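Local structure of DMATS type aromatic prenyltransferase (Streptomyces coelicolor, 6ZS0) at residues E29-V34 / L138-G143; T36-P41 / V80-G85; L173-A178 / P263-P268; L212-A217 / G234-A239. The protein probably catalyses transfer of a dimethylallyl group to C5 of the indole ring of tryptophan. One frame throughout, in Å; residues are numbered along the deposited sequence. Where two conformers were deposited one is given.

Contact 1 of 4, residues E29-V34 / L138-G143; sequences ETYAQV and LELRPG
Tyr31 leaves the buried side of helix 25-39 with CG anti to its carbonyl carbon (chi1 -71°), which aims the ring at residues 140-141, beyond strand 135-139. Its CB already sits beside the two methyls of Leu140. Next along, CG lies 3.7 Å from Leu140 CD2, and that methyl stands over the ring face, 17° off the normal, a CH-pi contact displaced toward the rim. CD2 of the ring meets Leu140 CB, while CE2 runs up to the Leu140 carbonyl carbon at 3.6 Å. At the tip, Tyr31 OH donates to Arg141 O over 2.6 Å, a short bond that lies on a carbonyl lone pair and near the ring plane. This is the ABBA prenyltransferase barrel, with the helix packed against the outside of its antiparallel sheet; Leu14 of helix 6-20 also touches both Tyr31 and Leu140. Leu140 centres an inverse gamma turn, so the chain bends just where the ring lies against it and Arg141 O faces the hydroxyl. One helical turn after Tyr31, Val34 CG1 meets Leu138 CD1 at 3.6 Å, the two side chains crossing obliquely. Arg141 turns its guanidinium away from the helix to a salt bridge with Glu139.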
loop_
_atom_site.group_PDB
_atom_site.type_symbol
_atom_site.label_atom_id
_atom_site.label_comp_id
_atom_site.label_asym_id
_atom_site.label_seq_id
_atom_site.Cartn_x
_atom_site.Cartn_y
_atom_site.Cartn_z
ATOM N N GLU A 29 14.688 -6.652 14.223
ATOM C CA GLU A 29 14.168 -6.761 15.607
ATOM C C GLU A 29 13.430 -5.466 15.967
ATOM O O GLU A 29 12.321 -5.560 16.476
ATOM C CB GLU A 29 15.285 -7.104 16.593
ATOM C CG GLU A 29 15.377 -8.596 16.853
ATOM C CD GLU A 29 14.238 -9.157 17.693
ATOM N N THR A 30 14.004 -4.310 15.669
ATOM C CA THR A 30 13.366 -2.998 15.944
ATOM C C THR A 30 11.986 -2.978 15.273
ATOM O O THR A 30 11.014 -2.638 15.927
ATOM C CB THR A 30 14.271 -1.846 15.519
ATOM O OG1 THR A 30 15.393 -1.986 16.393
ATOM C CG2 THR A 30 13.628 -0.480 15.658
ATOM N N TYR A 31 11.918 -3.357 14.002
ATOM C CA TYR A 31 10.692 -3.162 13.182
ATOM C C TYR A 31 9.629 -4.205 13.520
ATOM O O TYR A 31 8.438 -3.886 13.461
ATOM C CB TYR A 31 11.082 -3.108 11.702
ATOM C CG TYR A 31 11.812 -1.850 11.305
ATOM C CD1 TYR A 31 11.387 -0.616 11.767
ATOM C CD2 TYR A 31 12.924 -1.883 10.475
ATOM C CE1 TYR A 31 12.001 0.555 11.380
ATOM C CE2 TYR A 31 13.566 -0.716 10.089
ATOM C CZ TYR A 31 13.115 0.504 10.560
ATOM O OH TYR A 31 13.682 1.672 10.180
ATOM N N ALA A 32 10.036 -5.409 13.890
ATOM C CA ALA A 32 9.115 -6.440 14.400
ATOM C C ALA A 32 8.406 -5.901 15.650
ATOM O O ALA A 32 7.175 -6.060 15.747
ATOM C CB ALA A 32 9.849 -7.711 14.678
ATOM N N GLN A 33 9.149 -5.245 16.546
ATOM C CA GLN A 33 8.574 -4.629 17.766
ATOM C C GLN A 33 7.622 -3.488 17.350
ATOM O O GLN A 33 6.542 -3.368 17.929
ATOM C CB GLN A 33 9.695 -4.166 18.703
ATOM C CG GLN A 33 9.204 -3.329 19.873
ATOM C CD GLN A 33 10.307 -2.968 20.842
ATOM O OE1 GLN A 33 11.423 -2.629 20.443
ATOM N NE2 GLN A 33 9.988 -3.000 22.130
ATOM N N VAL A 34 7.988 -2.696 16.353
ATOM C CA VAL A 34 7.141 -1.564 15.898
ATOM C C VAL A 34 5.800 -2.126 15.373
ATOM O O VAL A 34 4.749 -1.532 15.699
ATOM C CB VAL A 34 7.869 -0.711 14.854
ATOM C CG1 VAL A 34 6.947 0.270 14.152
ATOM C CG2 VAL A 34 9.044 0.033 15.472
ATOM N N LEU A 138 4.849 1.937 7.098
ATOM C CA LEU A 138 6.197 2.158 7.646
ATOM C C LEU A 138 7.228 1.731 6.596
ATOM O O LEU A 138 7.189 0.585 6.172
ATOM C CB LEU A 138 6.309 1.348 8.932
ATOM C CG LEU A 138 5.328 1.802 10.018
ATOM C CD1 LEU A 138 5.120 0.757 11.082
ATOM C CD2 LEU A 138 5.793 3.108 10.619
ATOM N N GLU A 139 8.087 2.653 6.179
ATOM C CA GLU A 139 9.245 2.323 5.318
ATOM C C GLU A 139 10.369 1.869 6.244
ATOM O O GLU A 139 10.815 2.684 7.101
ATOM C CB GLU A 139 9.710 3.503 4.486
ATOM C CG GLU A 139 10.772 3.059 3.469
ATOM C CD GLU A 139 11.560 4.158 2.789
ATOM O OE1 GLU A 139 11.289 5.348 3.083
ATOM O OE2 GLU A 139 12.476 3.814 1.978
ATOM N N LEU A 140 10.768 0.617 6.112
ATOM C CA LEU A 140 11.701 -0.062 7.036
ATOM C C LEU A 140 13.136 0.298 6.639
ATOM O O LEU A 140 13.796 -0.512 6.011
ATOM C CB LEU A 140 11.410 -1.544 6.962
ATOM C CG LEU A 140 10.002 -1.927 7.415
ATOM C CD1 LEU A 140 9.957 -3.383 7.795
ATOM C CD2 LEU A 140 9.512 -1.050 8.569
ATOM N N ARG A 141 13.533 1.515 6.968
ATOM C CA ARG A 141 14.831 2.113 6.566
ATOM C C ARG A 141 15.941 1.551 7.432
ATOM O O ARG A 141 15.772 1.387 8.626
ATOM C CB ARG A 141 14.826 3.630 6.739
ATOM C CG ARG A 141 13.729 4.328 5.971
ATOM C CD ARG A 141 14.135 5.708 5.560
ATOM N NE ARG A 141 13.583 6.751 6.404
ATOM C CZ ARG A 141 12.688 7.665 6.002
ATOM N NH1 ARG A 141 12.220 7.656 4.764
ATOM N NH2 ARG A 141 12.260 8.590 6.846
ATOM N N PRO A 142 17.140 1.315 6.870
ATOM C CA PRO A 142 18.286 1.007 7.706
ATOM C C PRO A 142 18.471 2.079 8.784
ATOM O O PRO A 142 18.298 3.253 8.497
ATOM C CB PRO A 142 19.471 0.985 6.722
ATOM C CG PRO A 142 18.841 0.710 5.383
ATOM C CD PRO A 142 17.468 1.357 5.440
ATOM N N GLY A 143 18.815 1.652 9.993
ATOM C CA GLY A 143 19.086 2.549 11.121
ATOM C C GLY A 143 17.975 2.534 12.132
ATOM O O GLY A 143 18.163 3.135 13.197
#

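Contact 2 of 4, residues T36-P41 / V80-G85; sequences TDALGP and VLVEPG
Ala38, Val82, Pro84 and Leu39 make this contact, and the first three have the most surface buried in it. Ala38 sits in the last turn of helix 25-39 and is touched from two directions. Its methyl CB passes Val82 CG1 at 4.1 Å, a loose apolar approach, while its carbonyl oxygen presses on the ring of Pro84: Ala38 O is 3.2 Å from Pro84 CB and 3.3 Å from Pro84 CA, the latter a CA-H...O contact bent to 121° at the hydrogen. Val82, the last residue of strand 77-82, points its CB at the helix and spreads both methyls along it. CG1 occupies the crowded position between backbone N and carbonyl carbon (chi1 56°) and takes Ala38; CG2, anti to the backbone N, takes the neighbouring residue, with Leu39 CD2 3.7 Å away. Leu39 starts out away from the strand, and the leucine and valine side chains meet by crossing obliquely. Val82 was modelled in two conformers, so this describes one of them. Just beyond, Gly40 takes a positive phi of 53° as the chain quits the helix, and its N-H bonds back to Asp37 O at 3.1 Å. Met105 and Ala101 of helix 91-109 touch Ala38 and Pro84, and Val64 of the next strand touches Leu39. The whole is a helix end laid against the end of a barrel strand, helix outside and sheet within, the arrangement of the ABBA barrel of aromatic prenyltransferases.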
loop_
_atom_site.group_PDB
_atom_site.type_symbol
_atom_site.label_atom_id
_atom_site.label_comp_id
_atom_site.label_asym_id
_atom_site.label_seq_id
_atom_site.Cartn_x
_atom_site.Cartn_y
_atom_site.Cartn_z
ATOM N N THR A 36 4.326 -5.125 16.043
ATOM C CA THR A 36 3.581 -5.670 17.200
ATOM C C THR A 36 2.886 -4.521 17.923
ATOM O O THR A 36 1.718 -4.656 18.242
ATOM C CB THR A 36 4.506 -6.427 18.169
ATOM O OG1 THR A 36 5.037 -7.526 17.442
ATOM C CG2 THR A 36 3.803 -6.895 19.416
ATOM N N ASP A 37 3.599 -3.439 18.217
ATOM C CA ASP A 37 3.016 -2.305 18.984
ATOM C C ASP A 37 1.916 -1.625 18.153
ATOM O O ASP A 37 0.908 -1.258 18.728
ATOM C CB ASP A 37 4.078 -1.284 19.406
ATOM C CG ASP A 37 3.560 -0.263 20.421
ATOM O OD1 ASP A 37 3.151 -0.663 21.527
ATOM O OD2 ASP A 37 3.554 0.926 20.090
ATOM N N ALA A 38 2.132 -1.477 16.850
ATOM C CA ALA A 38 1.165 -0.850 15.911
ATOM C C ALA A 38 -0.139 -1.669 15.875
ATOM O O ALA A 38 -1.208 -1.073 15.871
ATOM C CB ALA A 38 1.802 -0.703 14.565
ATOM N N LEU A 39 -0.054 -2.991 15.909
ATOM C CA LEU A 39 -1.252 -3.863 15.894
ATOM C C LEU A 39 -2.020 -3.749 17.210
ATOM O O LEU A 39 -3.235 -4.090 17.212
ATOM C CB LEU A 39 -0.825 -5.315 15.647
ATOM C CG LEU A 39 -0.462 -5.650 14.201
ATOM C CD1 LEU A 39 0.175 -7.023 14.105
ATOM C CD2 LEU A 39 -1.692 -5.582 13.291
ATOM N N GLY A 40 -1.354 -3.362 18.301
ATOM C CA GLY A 40 -1.948 -3.286 19.637
ATOM C C GLY A 40 -2.612 -4.601 20.018
ATOM O O GLY A 40 -2.047 -5.665 19.803
ATOM N N PRO A 41 -3.831 -4.573 20.580
ATOM C CA PRO A 41 -4.425 -5.772 21.174
ATOM C C PRO A 41 -4.526 -6.961 20.224
ATOM O O PRO A 41 -4.330 -8.126 20.657
ATOM C CB PRO A 41 -5.810 -5.255 21.568
ATOM C CG PRO A 41 -5.529 -3.845 21.934
ATOM C CD PRO A 41 -4.671 -3.384 20.780
ATOM N N VAL A 80 5.781 -1.883 5.365
ATOM C CA VAL A 80 4.664 -2.653 5.961
ATOM C C VAL A 80 3.502 -1.697 6.176
ATOM O O VAL A 80 3.726 -0.578 6.696
ATOM C CB VAL A 80 5.034 -3.357 7.265
ATOM C CG1 VAL A 80 5.513 -2.379 8.321
ATOM C CG2 VAL A 80 3.878 -4.201 7.773
ATOM N N LEU A 81 2.335 -2.110 5.711
ATOM C CA LEU A 81 1.078 -1.363 5.825
ATOM C C LEU A 81 0.248 -2.032 6.912
ATOM O O LEU A 81 0.108 -3.278 6.902
ATOM C CB LEU A 81 0.334 -1.393 4.497
ATOM C CG LEU A 81 -1.008 -0.649 4.484
ATOM C CD1 LEU A 81 -0.793 0.852 4.535
ATOM C CD2 LEU A 81 -1.786 -1.043 3.259
ATOM N N VAL A 82 -0.278 -1.253 7.849
ATOM C CA VAL A 82 -1.042 -1.822 8.986
ATOM C C VAL A 82 -2.256 -0.948 9.273
ATOM O O VAL A 82 -2.203 0.284 9.065
ATOM C CB VAL A 82 -0.173 -1.965 10.252
ATOM C CG1 VAL A 82 0.450 -0.643 10.656
ATOM C CG2 VAL A 82 -0.961 -2.522 11.414
ATOM N N GLU A 83 -3.306 -1.563 9.797
ATOM C CA GLU A 83 -4.482 -0.838 10.315
ATOM C C GLU A 83 -4.425 -0.898 11.837
ATOM O O GLU A 83 -4.819 -1.896 12.425
ATOM C CB GLU A 83 -5.753 -1.467 9.759
ATOM C CG GLU A 83 -6.994 -0.818 10.334
ATOM C CD GLU A 83 -8.285 -1.307 9.709
ATOM O OE1 GLU A 83 -8.848 -0.605 8.847
ATOM O OE2 GLU A 83 -8.711 -2.345 10.101
ATOM N N PRO A 84 -3.882 0.113 12.541
ATOM C CA PRO A 84 -3.686 -0.019 13.985
ATOM C C PRO A 84 -4.988 -0.145 14.773
ATOM O O PRO A 84 -5.019 -0.793 15.831
ATOM C CB PRO A 84 -2.926 1.239 14.376
ATOM C CG PRO A 84 -2.388 1.786 13.131
ATOM C CD PRO A 84 -3.332 1.366 12.020
ATOM N N GLY A 85 -6.081 0.347 14.227
ATOM C CA GLY A 85 -7.379 0.329 14.927
ATOM C C GLY A 85 -8.197 -0.899 14.606
ATOM O O GLY A 85 -9.379 -0.929 14.907
#

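Contact 3 of 4, residues L173-A178 / P263-P268; sequences LGHHQA and PGAERP
With CG anti to the carbonyl carbon in His175 (chi1 -69°), His176 (chi1 -58°) and Glu266 (chi1 -69°), two imidazoles and a carboxylate are brought between a helix end and a facing loop. His175 ND1 donates to Ala265 O at 2.8 Å; the oxygen lies close to the imidazole plane and offers a lone pair, so the ring is held by its edge and ND1 must carry the proton. Glu266, extended beyond CG, reaches past the CB of His176, and its OE1 accepts from Gln177 N at 3.0 Å through the lone pair that faces away from the other oxygen. His176 ND1 makes a long, weak bond to Gly264 O. On the helix side the backbone ends in a Schellman motif: Gly174, with positive phi, is its C-prime residue, and a type II' turn from His175 to Ala178 follows, closed by Ala178 N to His175 O at 3.0 Å. The partner loop joins barrel strands 254-260 and 270-275. Glycine meets glycine where Gly264 CA lies 3.0 Å from Gly174 O, a CA-H...O contact. At the other end Ala178 CA lies 3.3 Å from Glu266 O in a second such contact. A water bridges the segments, donating to Leu173 O and accepting from Gly264 N, and rests above one face of the His175 imidazole. The amide of Gln177 turns away, its OE1 bound to Arg167.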
loop_
_atom_site.group_PDB
_atom_site.type_symbol
_atom_site.label_atom_id
_atom_site.label_comp_id
_atom_site.label_asym_id
_atom_site.label_seq_id
_atom_site.Cartn_x
_atom_site.Cartn_y
_atom_site.Cartn_z
ATOM N N LEU A 173 -3.159 22.120 2.936
ATOM C CA LEU A 173 -1.738 21.686 2.917
ATOM C C LEU A 173 -0.910 22.651 2.053
ATOM O O LEU A 173 0.233 22.308 1.723
ATOM C CB LEU A 173 -1.634 20.243 2.404
ATOM C CG LEU A 173 -2.290 19.157 3.264
ATOM C CD1 LEU A 173 -2.192 17.810 2.567
ATOM C CD2 LEU A 173 -1.669 19.069 4.644
ATOM N N GLY A 174 -1.485 23.787 1.658
ATOM C CA GLY A 174 -0.760 24.881 0.989
ATOM C C GLY A 174 -0.609 24.632 -0.496
ATOM O O GLY A 174 0.308 25.221 -1.093
ATOM N N HIS A 175 -1.489 23.819 -1.087
ATOM C CA HIS A 175 -1.444 23.444 -2.521
ATOM C C HIS A 175 -2.607 24.073 -3.283
ATOM O O HIS A 175 -2.861 23.652 -4.400
ATOM C CB HIS A 175 -1.398 21.925 -2.661
ATOM C CG HIS A 175 -0.108 21.367 -2.196
ATOM N ND1 HIS A 175 1.071 21.573 -2.888
ATOM C CD2 HIS A 175 0.208 20.651 -1.105
ATOM C CE1 HIS A 175 2.052 20.975 -2.241
ATOM N NE2 HIS A 175 1.552 20.409 -1.146
ATOM N N HIS A 176 -3.240 25.096 -2.717
ATOM C CA HIS A 176 -4.230 25.948 -3.424
ATOM C C HIS A 176 -5.236 25.054 -4.165
ATOM O O HIS A 176 -5.806 24.139 -3.508
ATOM C CB HIS A 176 -3.482 26.965 -4.304
ATOM C CG HIS A 176 -2.560 27.824 -3.505
ATOM N ND1 HIS A 176 -1.235 27.477 -3.272
ATOM C CD2 HIS A 176 -2.775 28.976 -2.829
ATOM C CE1 HIS A 176 -0.668 28.395 -2.506
ATOM N NE2 HIS A 176 -1.592 29.332 -2.225
ATOM N N GLN A 177 -5.454 25.275 -5.465
ATOM C CA GLN A 177 -6.470 24.525 -6.253
ATOM C C GLN A 177 -5.799 23.370 -7.029
ATOM O O GLN A 177 -6.266 23.055 -8.127
ATOM C CB GLN A 177 -7.277 25.500 -7.122
ATOM C CG GLN A 177 -8.155 26.466 -6.314
ATOM C CD GLN A 177 -8.839 25.841 -5.111
ATOM O OE1 GLN A 177 -9.743 25.010 -5.233
ATOM N NE2 GLN A 177 -8.412 26.246 -3.922
ATOM N N ALA A 178 -4.791 22.711 -6.434
ATOM C CA ALA A 178 -4.115 21.498 -6.975
ATOM C C ALA A 178 -5.157 20.441 -7.402
ATOM O O ALA A 178 -4.919 19.681 -8.374
ATOM C CB ALA A 178 -3.157 20.954 -5.939
ATOM N N PRO A 263 6.372 23.108 -2.127
ATOM C CA PRO A 263 5.500 24.055 -1.431
ATOM C C PRO A 263 4.721 24.957 -2.408
ATOM O O PRO A 263 5.303 25.442 -3.359
ATOM C CB PRO A 263 6.436 24.890 -0.525
ATOM C CG PRO A 263 7.856 24.477 -0.905
ATOM C CD PRO A 263 7.758 23.154 -1.640
ATOM N N GLY A 264 3.416 25.116 -2.174
ATOM C CA GLY A 264 2.544 26.026 -2.940
ATOM C C GLY A 264 2.183 25.494 -4.325
ATOM O O GLY A 264 1.351 26.144 -4.994
ATOM N N ALA A 265 2.773 24.369 -4.758
ATOM C CA ALA A 265 2.630 23.836 -6.136
ATOM C C ALA A 265 1.195 23.356 -6.364
ATOM O O ALA A 265 0.617 22.710 -5.446
ATOM C CB ALA A 265 3.630 22.734 -6.389
ATOM N N GLU A 266 0.642 23.673 -7.538
ATOM C CA GLU A 266 -0.727 23.293 -7.955
ATOM C C GLU A 266 -0.676 22.070 -8.875
ATOM O O GLU A 266 -1.735 21.648 -9.312
ATOM C CB GLU A 266 -1.414 24.476 -8.631
ATOM C CG GLU A 266 -1.725 25.604 -7.660
ATOM C CD GLU A 266 -2.723 26.625 -8.173
ATOM O OE1 GLU A 266 -3.889 26.597 -7.705
ATOM O OE2 GLU A 266 -2.334 27.444 -9.038
ATOM N N ARG A 267 0.511 21.527 -9.139
ATOM C CA ARG A 267 0.719 20.392 -10.074
ATOM C C ARG A 267 1.536 19.323 -9.367
ATOM O O ARG A 267 2.416 19.647 -8.586
ATOM C CB ARG A 267 1.405 20.898 -11.346
ATOM C CG ARG A 267 0.597 21.969 -12.069
ATOM C CD ARG A 267 1.170 22.384 -13.412
ATOM N NE ARG A 267 1.027 21.349 -14.435
ATOM C CZ ARG A 267 1.993 20.510 -14.828
ATOM N NH1 ARG A 267 1.743 19.612 -15.773
ATOM N NH2 ARG A 267 3.195 20.561 -14.275
ATOM N N PRO A 268 1.242 18.019 -9.580
ATOM C CA PRO A 268 2.007 16.960 -8.928
ATOM C C PRO A 268 3.393 16.735 -9.543
ATOM O O PRO A 268 3.554 16.939 -10.727
ATOM C CB PRO A 268 1.114 15.716 -9.105
ATOM C CG PRO A 268 0.346 15.995 -10.370
ATOM C CD PRO A 268 0.131 17.497 -10.389
HETATM O O HOH W 1 2.478 23.395 0.389
#

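Contact 4 of 4, residues L212-A217 / G234-A239; sequences LTAGRA and GFFRTA
A short helix, 214-217, begins just after barrel strand 202-209 and here packs against helix 229-240, with the ring of Phe236 wedged between them. Phe236 holds CG anti to the backbone N (chi1 177°), which carries the ring straight out from its helix to the start of the other one. There one ring face lies against backbone: Ala214 N is 3.5 Å above the plane and the Thr213 carbonyl carbon also stands above it, both toward the rim. The ring tip is met differently, for Leu212 O approaches at the edge, 3.2 Å from Phe236 CZ. Side chains fill in around it. Ala214 CB touches Phe236 CD2 at 3.6 Å, Ala217 CB sits at the CD1 corner, and Leu212 crosses obliquely with its CG 3.9 Å from Phe236 CE1. The backbone under the ring is a helix N-terminus: Thr213 is the N-cap, its OG1 accepting from Arg216 N at 3.1 Å with an angle of 155°, and its own side chain starts away from Phe236. Both helices pack on the sheet of the ABBA barrel, whose helices form its outer layer: Leu273 of strand 270-275 touches Leu212 and Ala217, and Ile275 touches Phe235. Beside the ring, Arg237, extended from CG to NE, lays its guanidinium over the Ala214 methyl, with Ala214 CB 3.6 Å above the guanidinium plane, off its centre, while Arg237 NH1 is engaged in a salt bridge with Glu233, one turn back on its own helix.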
loop_
_atom_site.group_PDB
_atom_site.type_symbol
_atom_site.label_atom_id
_atom_site.label_comp_id
_atom_site.label_asym_id
_atom_site.label_seq_id
_atom_site.Cartn_x
_atom_site.Cartn_y
_atom_site.Cartn_z
ATOM N N LEU A 212 -9.904 0.666 -16.865
ATOM C CA LEU A 212 -8.766 1.431 -17.426
ATOM C C LEU A 212 -8.218 0.744 -18.673
ATOM O O LEU A 212 -8.099 -0.486 -18.709
ATOM C CB LEU A 212 -7.664 1.566 -16.370
ATOM C CG LEU A 212 -6.483 2.475 -16.707
ATOM C CD1 LEU A 212 -6.872 3.940 -16.881
ATOM C CD2 LEU A 212 -5.442 2.350 -15.626
ATOM N N THR A 213 -7.872 1.556 -19.679
ATOM C CA THR A 213 -7.181 1.104 -20.898
ATOM C C THR A 213 -5.750 1.617 -20.920
ATOM O O THR A 213 -5.410 2.558 -20.176
ATOM C CB THR A 213 -7.877 1.633 -22.161
ATOM O OG1 THR A 213 -7.815 3.063 -22.106
ATOM C CG2 THR A 213 -9.300 1.147 -22.245
ATOM N N ALA A 214 -4.932 0.993 -21.751
ATOM C CA ALA A 214 -3.514 1.325 -21.866
ATOM C C ALA A 214 -3.393 2.800 -22.311
ATOM O O ALA A 214 -2.605 3.521 -21.733
ATOM C CB ALA A 214 -2.864 0.371 -22.835
ATOM N N GLY A 215 -4.197 3.225 -23.286
ATOM C CA GLY A 215 -4.200 4.616 -23.778
ATOM C C GLY A 215 -4.607 5.607 -22.714
ATOM O O GLY A 215 -3.986 6.668 -22.620
ATOM N N ARG A 216 -5.640 5.291 -21.926
ATOM C CA ARG A 216 -6.122 6.221 -20.884
ATOM C C ARG A 216 -5.039 6.313 -19.799
ATOM O O ARG A 216 -4.769 7.430 -19.302
ATOM C CB ARG A 216 -7.484 5.792 -20.343
ATOM C CG ARG A 216 -8.158 6.883 -19.529
ATOM C CD ARG A 216 -9.518 6.503 -18.986
ATOM N NE ARG A 216 -10.357 5.991 -20.065
ATOM C CZ ARG A 216 -10.849 4.769 -20.136
ATOM N NH1 ARG A 216 -10.712 3.936 -19.112
ATOM N NH2 ARG A 216 -11.527 4.391 -21.208
ATOM N N ALA A 217 -4.422 5.187 -19.480
ATOM C CA ALA A 217 -3.357 5.081 -18.460
ATOM C C ALA A 217 -2.201 6.013 -18.850
ATOM O O ALA A 217 -1.717 6.746 -18.009
ATOM C CB ALA A 217 -2.914 3.654 -18.344
ATOM N N GLY A 234 3.505 0.172 -21.719
ATOM C CA GLY A 234 4.264 -1.084 -21.639
ATOM C C GLY A 234 3.992 -1.785 -20.321
ATOM O O GLY A 234 3.748 -3.002 -20.315
ATOM N N PHE A 235 4.000 -1.032 -19.238
ATOM C CA PHE A 235 3.818 -1.590 -17.887
ATOM C C PHE A 235 2.382 -2.101 -17.801
ATOM O O PHE A 235 2.173 -3.234 -17.336
ATOM C CB PHE A 235 4.116 -0.548 -16.822
ATOM C CG PHE A 235 3.559 -0.901 -15.478
ATOM C CD1 PHE A 235 4.141 -1.907 -14.722
ATOM C CD2 PHE A 235 2.450 -0.252 -14.987
ATOM C CE1 PHE A 235 3.600 -2.263 -13.500
ATOM C CE2 PHE A 235 1.948 -0.579 -13.742
ATOM C CZ PHE A 235 2.526 -1.579 -13.006
ATOM N N PHE A 236 1.425 -1.279 -18.223
ATOM C CA PHE A 236 -0.011 -1.656 -18.221
ATOM C C PHE A 236 -0.161 -3.021 -18.911
ATOM O O PHE A 236 -0.812 -3.919 -18.377
ATOM C CB PHE A 236 -0.867 -0.576 -18.879
ATOM C CG PHE A 236 -2.341 -0.913 -18.976
ATOM C CD1 PHE A 236 -3.280 -0.335 -18.125
ATOM C CD2 PHE A 236 -2.803 -1.753 -19.973
ATOM C CE1 PHE A 236 -4.633 -0.643 -18.252
ATOM C CE2 PHE A 236 -4.146 -2.080 -20.073
ATOM C CZ PHE A 236 -5.058 -1.511 -19.217
ATOM N N ARG A 237 0.420 -3.179 -20.096
ATOM C CA ARG A 237 0.229 -4.407 -20.899
ATOM C C ARG A 237 0.935 -5.598 -20.249
ATOM O O ARG A 237 0.353 -6.699 -20.256
ATOM C CB ARG A 237 0.717 -4.186 -22.333
ATOM C CG ARG A 237 -0.136 -3.195 -23.107
ATOM C CD ARG A 237 0.129 -3.250 -24.595
ATOM N NE ARG A 237 -1.013 -2.677 -25.298
ATOM C CZ ARG A 237 -1.137 -1.403 -25.661
ATOM N NH1 ARG A 237 -0.166 -0.533 -25.423
ATOM N NH2 ARG A 237 -2.241 -1.001 -26.265
ATOM N N THR A 238 2.138 -5.405 -19.712
ATOM C CA THR A 238 2.901 -6.502 -19.067
ATOM C C THR A 238 2.130 -6.985 -17.839
ATOM O O THR A 238 2.003 -8.196 -17.666
ATOM C CB THR A 238 4.326 -6.086 -18.706
ATOM O OG1 THR A 238 4.985 -5.706 -19.920
ATOM C CG2 THR A 238 5.098 -7.188 -18.009
ATOM N N ALA A 239 1.645 -6.065 -17.020
ATOM C CA ALA A 239 1.039 -6.387 -15.711
ATOM C C ALA A 239 -0.312 -7.063 -15.935
ATOM O O ALA A 239 -0.625 -8.038 -15.263
ATOM C CB ALA A 239 0.905 -5.127 -14.887
#

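From the N terminus, helix 25-39 opens contacts 1 and 2 in turn. Contact 2 closes first, at the end of strand 77-82, and contact 1 closes around it at residues 138-143, on neighbouring strand 135-139 and the loop after it. The two touch, Leu138 N lying 2.8 Å from Val80 O in a probable hydrogen bond. Contact 3 then opens; contact 4 opens and closes within its span before residues 263-268 complete it. No two loops cross. Contacts 1 and 2 tie one helix to two strands, contact 3 ties the end of helix 162-175 to the loop between strands 254-260 and 270-275, and contact 4, across the chain's centre from contacts 1 and 2, ties helix 214-217 to helix 229-240.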